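Superoxide dismutase (Leishmania major, PDB 4F2N) catalyses the dismutation of superoxide to oxygen and hydrogen peroxide, using a single iron ion in each subunit of a dimer. Local coordinates at residues B[44-49]-B[113-118]; B[49-54]-B[197-202]; B[185-190]-B[223-228]. One frame throughout, in Å; residues are numbered along the deposited sequence.

Interaction 1: residues B[44-49]-B[113-118]; sequences DGIQPV and KCLSPG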
loop_
_atom_site.group_PDB
_atom_site.type_symbol
_atom_site.label_atom_id
_atom_site.label_comp_id
_atom_site.label_asym_id
_atom_site.label_seq_id
_atom_site.Cartn_x
_atom_site.Cartn_y
_atom_site.Cartn_z
ATOM N N ASP B 44 9.775 16.106 18.071
ATOM C CA ASP B 44 10.439 17.029 17.161
ATOM C C ASP B 44 10.378 16.573 15.686
ATOM O O ASP B 44 10.859 17.277 14.801
ATOM C CB ASP B 44 11.890 17.242 17.609
ATOM N N GLY B 45 9.757 15.419 15.422
ATOM C CA GLY B 45 9.839 14.774 14.103
ATOM C C GLY B 45 11.255 14.305 13.800
ATOM O O GLY B 45 11.990 13.909 14.722
ATOM N N ILE B 46 11.637 14.331 12.519
ATOM C CA ILE B 46 13.030 14.080 12.122
ATOM C C ILE B 46 13.408 15.121 11.095
ATOM O O ILE B 46 13.364 14.869 9.883
ATOM C CB ILE B 46 13.281 12.650 11.533
ATOM C CG1 ILE B 46 12.515 11.565 12.317
ATOM C CG2 ILE B 46 14.792 12.354 11.488
ATOM C CD1 ILE B 46 12.752 10.150 11.827
ATOM N N GLN B 47 13.765 16.298 11.596
ATOM C CA GLN B 47 14.112 17.448 10.763
ATOM C C GLN B 47 15.370 17.182 9.958
ATOM O O GLN B 47 16.281 16.510 10.456
ATOM C CB GLN B 47 14.296 18.695 11.639
ATOM C CG GLN B 47 13.029 19.090 12.392
ATOM C CD GLN B 47 11.849 19.330 11.466
ATOM O OE1 GLN B 47 11.884 20.236 10.631
ATOM N NE2 GLN B 47 10.796 18.515 11.603
ATOM N N PRO B 48 15.443 17.724 8.726
ATOM C CA PRO B 48 14.487 18.617 8.036
ATOM C C PRO B 48 13.430 17.925 7.173
ATOM O O PRO B 48 12.724 18.590 6.421
ATOM C CB PRO B 48 15.402 19.436 7.130
ATOM C CG PRO B 48 16.478 18.468 6.749
ATOM C CD PRO B 48 16.691 17.573 7.946
ATOM N N VAL B 49 13.322 16.606 7.270
ATOM C CA VAL B 49 12.514 15.834 6.314
ATOM C C VAL B 49 11.101 15.484 6.809
ATOM O O VAL B 49 10.126 15.749 6.096
ATOM C CB VAL B 49 13.281 14.586 5.828
ATOM C CG1 VAL B 49 12.418 13.695 4.916
ATOM C CG2 VAL B 49 14.557 15.047 5.126
ATOM N N LYS B 113 16.300 3.081 13.193
ATOM C CA LYS B 113 17.765 3.036 13.408
ATOM C C LYS B 113 18.547 3.654 12.247
ATOM O O LYS B 113 19.681 4.135 12.453
ATOM C CB LYS B 113 18.239 1.592 13.634
ATOM C CG LYS B 113 17.686 0.936 14.883
ATOM C CD LYS B 113 18.210 1.569 16.145
ATOM C CE LYS B 113 19.511 0.920 16.585
ATOM N NZ LYS B 113 19.924 1.562 17.868
ATOM N N CYS B 114 17.949 3.656 11.049
ATOM C CA CYS B 114 18.557 4.256 9.863
ATOM C C CYS B 114 18.453 5.774 9.806
ATOM O O CYS B 114 18.987 6.369 8.872
ATOM C CB CYS B 114 17.890 3.732 8.603
ATOM S SG CYS B 114 18.300 2.007 8.381
ATOM N N LEU B 115 17.707 6.368 10.742
ATOM C CA LEU B 115 17.404 7.798 10.678
ATOM C C LEU B 115 17.826 8.557 11.922
ATOM O O LEU B 115 17.833 8.009 13.041
ATOM C CB LEU B 115 15.904 8.058 10.426
ATOM C CG LEU B 115 15.231 7.239 9.313
ATOM C CD1 LEU B 115 13.709 7.428 9.320
ATOM C CD2 LEU B 115 15.834 7.686 7.979
ATOM N N SER B 116 18.135 9.831 11.703
ATOM C CA SER B 116 18.530 10.756 12.765
ATOM C C SER B 116 18.291 12.214 12.328
ATOM O O SER B 116 18.563 12.565 11.180
ATOM C CB SER B 116 20.025 10.557 13.095
ATOM O OG SER B 116 20.336 11.169 14.337
ATOM N N PRO B 117 17.822 13.087 13.245
ATOM C CA PRO B 117 17.685 14.512 12.874
ATOM C C PRO B 117 18.966 15.055 12.258
ATOM O O PRO B 117 20.026 14.942 12.862
ATOM C CB PRO B 117 17.373 15.194 14.213
ATOM C CG PRO B 117 16.653 14.124 14.993
ATOM C CD PRO B 117 17.380 12.844 14.632
ATOM N N GLY B 118 18.868 15.587 11.039
ATOM C CA GLY B 118 20.028 16.136 10.330
ATOM C C GLY B 118 21.005 15.112 9.783
ATOM O O GLY B 118 22.053 15.470 9.254
#
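Ile46 has CG1 beside the backbone N and anti to the carbonyl carbon (chi1 -41°), and CD1 continues CG1 in an extended line. This sends the two ends of the side chain to different places. CD1 reaches across to Leu115. CG2, anti to the backbone N, rests against the backbone of 113-118. Leu115 also has CG beside its backbone N (chi1 -47°), and CD1 is the branch it offers. The two side chains cross at about a right angle. The CD1 methyl of Ile46 comes up to CD1 of Leu115, at 3.8 Å, and also near its CB. Ile46 CG2 rests on the peptide link before Pro117, 3.6 Å from Pro117 N and 3.6 Å from Ser116 C. The Pro117 ring adds a looser apolar touch through CD, 4.1 Å from Ile46 CG2.

The polar part lies at the outer, more exposed end. Gly118 N donates to Gln47 O at 2.8 Å. The donor lies nearly along the C=O axis, with an angle of 160° at the oxygen. Pro117 CA lies 3.4 Å from the same Gln47 O and makes a CA-H...O contact. One carbonyl thus receives both an N-H and a C-H from neighbouring residues. The peptide bond from Gln47 to Pro48 is cis. Val49 N bonds back to Ile46 O at 3.1 Å, which closes a type VIa beta turn with the cis proline at its third position.

Phe40, Leu55 and Ile215 also touch Ile46, so the apolar end is buried. Ser116 is tied through its backbone to Ile215. The contact joins two loops of the alpha-hairpin domain of iron/manganese superoxide dismutases: the one leading into helix 52-71 and the one leaving helix 96-113, the two long helices of the hairpin.

Interaction 2: residues B[49-54]-B[197-202]; sequences VMSPRQ and YYKDFE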
loop_
_atom_site.group_PDB
_atom_site.type_symbol
_atom_site.label_atom_id
_atom_site.label_comp_id
_atom_site.label_asym_id
_atom_site.label_seq_id
_atom_site.Cartn_x
_atom_site.Cartn_y
_atom_site.Cartn_z
ATOM N N VAL B 49 13.322 16.606 7.270
ATOM C CA VAL B 49 12.514 15.834 6.314
ATOM C C VAL B 49 11.101 15.484 6.809
ATOM O O VAL B 49 10.126 15.749 6.096
ATOM C CB VAL B 49 13.281 14.586 5.828
ATOM C CG1 VAL B 49 12.418 13.695 4.916
ATOM C CG2 VAL B 49 14.557 15.047 5.126
ATOM N N MET B 50 11.005 14.922 8.014
ATOM C CA MET B 50 9.724 14.484 8.604
ATOM C C MET B 50 9.202 15.426 9.690
ATOM O O MET B 50 9.881 15.636 10.681
ATOM C CB MET B 50 9.893 13.117 9.254
ATOM C CG MET B 50 9.994 11.970 8.248
ATOM S SD MET B 50 10.166 10.433 9.165
ATOM C CE MET B 50 10.737 9.377 7.845
ATOM N N SER B 51 7.971 15.913 9.530
ATOM C CA SER B 51 7.338 16.776 10.526
ATOM C C SER B 51 7.015 15.992 11.804
ATOM O O SER B 51 6.937 14.763 11.775
ATOM C CB SER B 51 6.038 17.340 9.957
ATOM O OG SER B 51 5.077 16.291 9.856
ATOM N N PRO B 52 6.811 16.710 12.932
ATOM C CA PRO B 52 6.368 16.054 14.162
ATOM C C PRO B 52 5.124 15.182 13.949
ATOM O O PRO B 52 5.116 14.006 14.371
ATOM C CB PRO B 52 6.090 17.248 15.113
ATOM C CG PRO B 52 7.101 18.273 14.664
ATOM C CD PRO B 52 7.159 18.138 13.163
ATOM N N ARG B 53 4.110 15.715 13.258
ATOM C CA ARG B 53 2.883 14.936 13.050
ATOM C C ARG B 53 3.134 13.714 12.156
ATOM O O ARG B 53 2.601 12.641 12.436
ATOM C CB ARG B 53 1.721 15.806 12.542
ATOM C CG ARG B 53 0.434 15.037 12.229
ATOM C CD ARG B 53 -0.081 14.282 13.451
ATOM N NE ARG B 53 -1.500 13.939 13.356
ATOM C CZ ARG B 53 -2.203 13.416 14.356
ATOM N NH1 ARG B 53 -1.622 13.202 15.536
ATOM N NH2 ARG B 53 -3.495 13.154 14.203
ATOM N N GLN B 54 3.954 13.850 11.115
ATOM C CA GLN B 54 4.269 12.668 10.262
ATOM C C GLN B 54 4.908 11.563 11.090
ATOM O O GLN B 54 4.562 10.364 10.943
ATOM C CB GLN B 54 5.191 13.065 9.098
ATOM C CG GLN B 54 5.704 11.925 8.235
ATOM C CD GLN B 54 4.611 11.322 7.358
ATOM O OE1 GLN B 54 4.416 11.735 6.203
ATOM N NE2 GLN B 54 3.876 10.361 7.910
ATOM N N TYR B 197 5.099 8.776 4.007
ATOM C CA TYR B 197 5.393 10.128 3.488
ATOM C C TYR B 197 4.168 10.953 3.172
ATOM O O TYR B 197 4.324 12.105 2.769
ATOM C CB TYR B 197 6.252 10.028 2.200
ATOM C CG TYR B 197 5.605 9.205 1.089
ATOM C CD1 TYR B 197 4.732 9.792 0.155
ATOM C CD2 TYR B 197 5.853 7.839 0.977
ATOM C CE1 TYR B 197 4.130 9.007 -0.853
ATOM C CE2 TYR B 197 5.276 7.071 -0.021
ATOM C CZ TYR B 197 4.403 7.656 -0.916
ATOM O OH TYR B 197 3.821 6.903 -1.905
ATOM N N TYR B 198 2.956 10.398 3.300
ATOM C CA TYR B 198 1.785 11.119 2.756
ATOM C C TYR B 198 1.448 12.408 3.506
ATOM O O TYR B 198 0.916 13.353 2.908
ATOM C CB TYR B 198 0.526 10.249 2.636
ATOM C CG TYR B 198 -0.266 10.561 1.378
ATOM C CD1 TYR B 198 0.097 10.006 0.158
ATOM C CD2 TYR B 198 -1.340 11.449 1.406
ATOM C CE1 TYR B 198 -0.611 10.291 -1.009
ATOM C CE2 TYR B 198 -2.047 11.775 0.246
ATOM C CZ TYR B 198 -1.683 11.184 -0.955
ATOM O OH TYR B 198 -2.382 11.482 -2.110
ATOM N N LYS B 199 1.705 12.415 4.808
ATOM C CA LYS B 199 1.414 13.616 5.614
ATOM C C LYS B 199 2.216 14.814 5.120
ATOM O O LYS B 199 1.682 15.911 5.011
ATOM C CB LYS B 199 1.659 13.357 7.110
ATOM C CG LYS B 199 1.363 14.550 8.026
ATOM C CD LYS B 199 -0.139 14.797 8.105
ATOM C CE LYS B 199 -0.452 16.078 8.865
ATOM N NZ LYS B 199 -1.928 16.170 9.030
ATOM N N ASP B 200 3.497 14.628 4.821
ATOM C CA ASP B 200 4.341 15.779 4.433
ATOM C C ASP B 200 4.488 15.966 2.925
ATOM O O ASP B 200 4.665 17.100 2.459
ATOM C CB ASP B 200 5.743 15.634 5.024
ATOM C CG ASP B 200 5.746 15.587 6.551
ATOM O OD1 ASP B 200 4.768 16.036 7.187
ATOM O OD2 ASP B 200 6.768 15.127 7.114
ATOM N N PHE B 201 4.440 14.855 2.174
ATOM C CA PHE B 201 4.750 14.881 0.747
ATOM C C PHE B 201 3.557 14.520 -0.138
ATOM O O PHE B 201 3.687 14.515 -1.376
ATOM C CB PHE B 201 5.905 13.915 0.435
ATOM C CG PHE B 201 7.228 14.367 0.979
ATOM C CD1 PHE B 201 8.024 15.241 0.240
ATOM C CD2 PHE B 201 7.655 13.967 2.250
ATOM C CE1 PHE B 201 9.247 15.678 0.755
ATOM C CE2 PHE B 201 8.874 14.406 2.770
ATOM C CZ PHE B 201 9.672 15.243 2.018
ATOM N N GLU B 202 2.423 14.207 0.487
ATOM C CA GLU B 202 1.247 13.738 -0.262
ATOM C C GLU B 202 1.672 12.658 -1.289
ATOM O O GLU B 202 2.366 11.696 -0.925
ATOM C CB GLU B 202 0.494 14.945 -0.888
ATOM C CG GLU B 202 0.131 16.001 0.172
ATOM C CD GLU B 202 -0.479 17.287 -0.391
ATOM O OE1 GLU B 202 -0.058 17.765 -1.475
ATOM O OE2 GLU B 202 -1.384 17.844 0.261
#
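The start of helix 52-71, in the alpha-hairpin domain of the iron/manganese superoxide dismutase fold, meets the short helix 198-201 of the C-terminal domain. Ser51 is the N-cap of the first helix. Its OG accepts from Gln54 N at 3.0 Å and donates to Asp200 OD1 at 2.7 Å, on the syn lone pair. Ser51 N donates to the other oxygen, Asp200 OD2, at 2.8 Å and nearly straight (171°), from above the carboxylate plane. Both carboxylate oxygens are therefore gripped by one serine. The nearby start of helix 52-71 would probably help to stabilise the negative charge.

Gln54 bends at chi2 (71°) and slides past Lys199 in the opposite direction. Its OE1 takes a weak bond from Asp200 N at 3.3 Å, and its NE2 gives a weak one to the carbonyl of the iron ligand His195. Arg53 CG lies 3.6 Å from Lys199 CE where the two chains cross obliquely. Their like charges are both met by Glu202 of the second subunit, and Arg53 also pairs with Glu56. Beside this polar patch, Val49 CG1 touches Phe201 CE2 at 4.2 Å.

Interaction 3: residues B[185-190]-B[223-228]; sequences RPIFTA and HMYERA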
loop_
_atom_site.group_PDB
_atom_site.type_symbol
_atom_site.label_atom_id
_atom_site.label_comp_id
_atom_site.label_asym_id
_atom_site.label_seq_id
_atom_site.Cartn_x
_atom_site.Cartn_y
_atom_site.Cartn_z
ATOM N N ARG B 185 21.269 -9.554 4.100
ATOM C CA ARG B 185 21.492 -8.844 5.345
ATOM C C ARG B 185 21.313 -7.372 5.109
ATOM O O ARG B 185 22.190 -6.744 4.530
ATOM C CB ARG B 185 22.912 -9.137 5.859
ATOM C CG ARG B 185 23.064 -10.573 6.327
ATOM C CD ARG B 185 24.494 -10.893 6.792
ATOM N NE ARG B 185 24.598 -12.248 7.336
ATOM C CZ ARG B 185 25.694 -12.775 7.907
ATOM N NH1 ARG B 185 26.819 -12.100 8.001
ATOM N NH2 ARG B 185 25.666 -14.013 8.363
ATOM N N PRO B 186 20.157 -6.833 5.510
ATOM C CA PRO B 186 19.845 -5.413 5.335
ATOM C C PRO B 186 20.846 -4.535 6.059
ATOM O O PRO B 186 21.279 -4.881 7.166
ATOM C CB PRO B 186 18.432 -5.280 5.974
ATOM C CG PRO B 186 17.850 -6.667 5.844
ATOM C CD PRO B 186 19.031 -7.567 6.141
ATOM N N ILE B 187 21.213 -3.408 5.436
ATOM C CA ILE B 187 22.023 -2.387 6.087
ATOM C C ILE B 187 21.352 -1.022 6.045
ATOM O O ILE B 187 21.737 -0.128 6.796
ATOM C CB ILE B 187 23.505 -2.333 5.576
ATOM C CG1 ILE B 187 23.587 -1.718 4.173
ATOM C CG2 ILE B 187 24.147 -3.725 5.623
ATOM C CD1 ILE B 187 25.005 -1.562 3.635
ATOM N N PHE B 188 20.335 -0.873 5.184
ATOM C CA PHE B 188 19.557 0.373 5.072
ATOM C C PHE B 188 18.195 0.075 4.454
ATOM O O PHE B 188 18.077 -0.842 3.614
ATOM C CB PHE B 188 20.287 1.397 4.210
ATOM C CG PHE B 188 19.499 2.682 4.040
ATOM C CD1 PHE B 188 19.228 3.484 5.156
ATOM C CD2 PHE B 188 18.952 3.041 2.802
ATOM C CE1 PHE B 188 18.463 4.639 5.043
ATOM C CE2 PHE B 188 18.207 4.221 2.673
ATOM C CZ PHE B 188 17.957 5.012 3.803
ATOM N N THR B 189 17.165 0.778 4.902
ATOM C CA THR B 189 15.832 0.662 4.285
ATOM C C THR B 189 15.121 2.004 4.175
ATOM O O THR B 189 15.374 2.913 4.980
ATOM C CB THR B 189 14.919 -0.365 5.026
ATOM O OG1 THR B 189 13.835 -0.738 4.165
ATOM C CG2 THR B 189 14.299 0.222 6.297
ATOM N N ALA B 190 14.222 2.122 3.196
ATOM C CA ALA B 190 13.281 3.252 3.126
ATOM C C ALA B 190 11.896 2.651 3.048
ATOM O O ALA B 190 11.618 1.781 2.198
ATOM C CB ALA B 190 13.550 4.112 1.895
ATOM N N HIS B 223 27.969 0.656 10.500
ATOM C CA HIS B 223 28.027 -0.386 11.531
ATOM C C HIS B 223 27.402 -1.675 11.029
ATOM O O HIS B 223 27.974 -2.758 11.184
ATOM C CB HIS B 223 27.328 0.073 12.819
ATOM C CG HIS B 223 27.322 -0.979 13.925
ATOM N ND1 HIS B 223 28.389 -1.195 14.730
ATOM C CD2 HIS B 223 26.338 -1.895 14.322
ATOM C CE1 HIS B 223 28.098 -2.187 15.604
ATOM N NE2 HIS B 223 26.845 -2.611 15.351
ATOM N N MET B 224 26.220 -1.566 10.414
ATOM C CA MET B 224 25.559 -2.735 9.824
ATOM C C MET B 224 26.400 -3.365 8.704
ATOM O O MET B 224 26.523 -4.589 8.594
ATOM C CB MET B 224 24.170 -2.337 9.286
ATOM C CG MET B 224 23.151 -1.981 10.384
ATOM S SD MET B 224 22.927 -3.281 11.629
ATOM C CE MET B 224 22.611 -4.734 10.641
ATOM N N TYR B 225 26.957 -2.527 7.850
ATOM C CA TYR B 225 27.791 -3.024 6.754
ATOM C C TYR B 225 28.982 -3.852 7.272
ATOM O O TYR B 225 29.230 -4.970 6.808
ATOM C CB TYR B 225 28.278 -1.854 5.874
ATOM C CG TYR B 225 29.307 -2.305 4.865
ATOM C CD1 TYR B 225 28.922 -2.990 3.716
ATOM C CD2 TYR B 225 30.680 -2.125 5.100
ATOM C CE1 TYR B 225 29.860 -3.419 2.786
ATOM C CE2 TYR B 225 31.630 -2.574 4.189
ATOM C CZ TYR B 225 31.206 -3.233 3.046
ATOM O OH TYR B 225 32.125 -3.691 2.132
ATOM N N GLU B 226 29.699 -3.317 8.249
ATOM C CA GLU B 226 30.877 -4.021 8.798
ATOM C C GLU B 226 30.515 -5.387 9.377
ATOM O O GLU B 226 31.172 -6.397 9.069
ATOM C CB GLU B 226 31.616 -3.140 9.807
ATOM C CG GLU B 226 32.361 -2.007 9.110
ATOM C CD GLU B 226 32.801 -0.868 10.031
ATOM O OE1 GLU B 226 32.488 -0.875 11.235
ATOM O OE2 GLU B 226 33.458 0.068 9.548
ATOM N N ARG B 227 29.458 -5.443 10.190
ATOM C CA ARG B 227 29.082 -6.721 10.772
ATOM C C ARG B 227 28.474 -7.674 9.753
ATOM O O ARG B 227 28.675 -8.862 9.865
ATOM C CB ARG B 227 28.184 -6.582 12.016
ATOM C CG ARG B 227 26.821 -5.915 11.824
ATOM C CD ARG B 227 26.194 -5.596 13.196
ATOM N NE ARG B 227 25.808 -6.811 13.937
ATOM C CZ ARG B 227 24.640 -7.456 13.796
ATOM N NH1 ARG B 227 23.724 -7.027 12.934
ATOM N NH2 ARG B 227 24.388 -8.552 14.507
ATOM N N ALA B 228 27.734 -7.150 8.770
ATOM C CA ALA B 228 27.049 -8.028 7.792
ATOM C C ALA B 228 28.041 -8.705 6.832
ATOM O O ALA B 228 27.811 -9.852 6.418
ATOM C CB ALA B 228 25.983 -7.259 7.012
#
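A corner in an edge strand of the C-terminal domain's antiparallel sheet packs here on the last helix of the chain, 218-229. The corner is at Ile187. Ile187 and Phe188 both face Leu159 of the neighbouring strand, a classic beta bulge.

Ile187 carries the apolar part. Its CG1 takes the crowded position between the backbone N and the carbonyl carbon (chi1 73°), and the chain is straight to CD1. CB lies against Met224 CB at 3.8 Å. CG2 rests on the helix backbone, 3.8 Å from Tyr225 N, and also approaches Ala228 CB. CD1 runs alongside the Tyr225 side chain, pointing the same way, and lies 4.0 Å from Tyr225 CB. One isoleucine thus touches three helix residues, Met224, Tyr225 and Ala228, along one side of the helix. Met224 is bent at chi2 and chi3, which curls its CE back to 3.7 Å from Pro186 O.

Arg185 lies alongside the last turn of the helix. Its CB touches Ala228 CB at 3.8 Å. From CG to NE the chain is extended, so the guanidinium arrives beside the carbonyl of Ala228. NH1 donates to Ala228 O at 2.9 Å. The oxygen lies near the guanidinium plane, but the donor sits 33° above the carbonyl plane. Tyr23 makes a cation-pi contact with the same arginine.

The C-terminal end of a helix carries partial negative charge. A positively charged donor on a last-turn carbonyl therefore probably adds electrostatic attraction to the apolar contacts of Ile187.

Interactions 1 and 2 adjoin, with centres 11 Å apart. They share Val49, and Leu115 CD1 of interaction 1 packs on Met50 CE of interaction 2 at 3.8 Å. Interaction 3 lies across the chain's centre from interaction 2, their centres 25 Å apart. It meets interaction 1 through Cys114 SG, 3.7 Å from Phe188 CD1. The iron is bound by His58, His108, Asp191 and His195. Interactions 1 and 2 approach it through side chains. The side chain of Gln54 is about 8 Å from the bound iron. The side chain of Leu115 is about 10 Å from the bound iron. Interaction 3 is tied to it along the chain, since strand 185-191 ends in Asp191. His195 lies between that strand and helix 198-201.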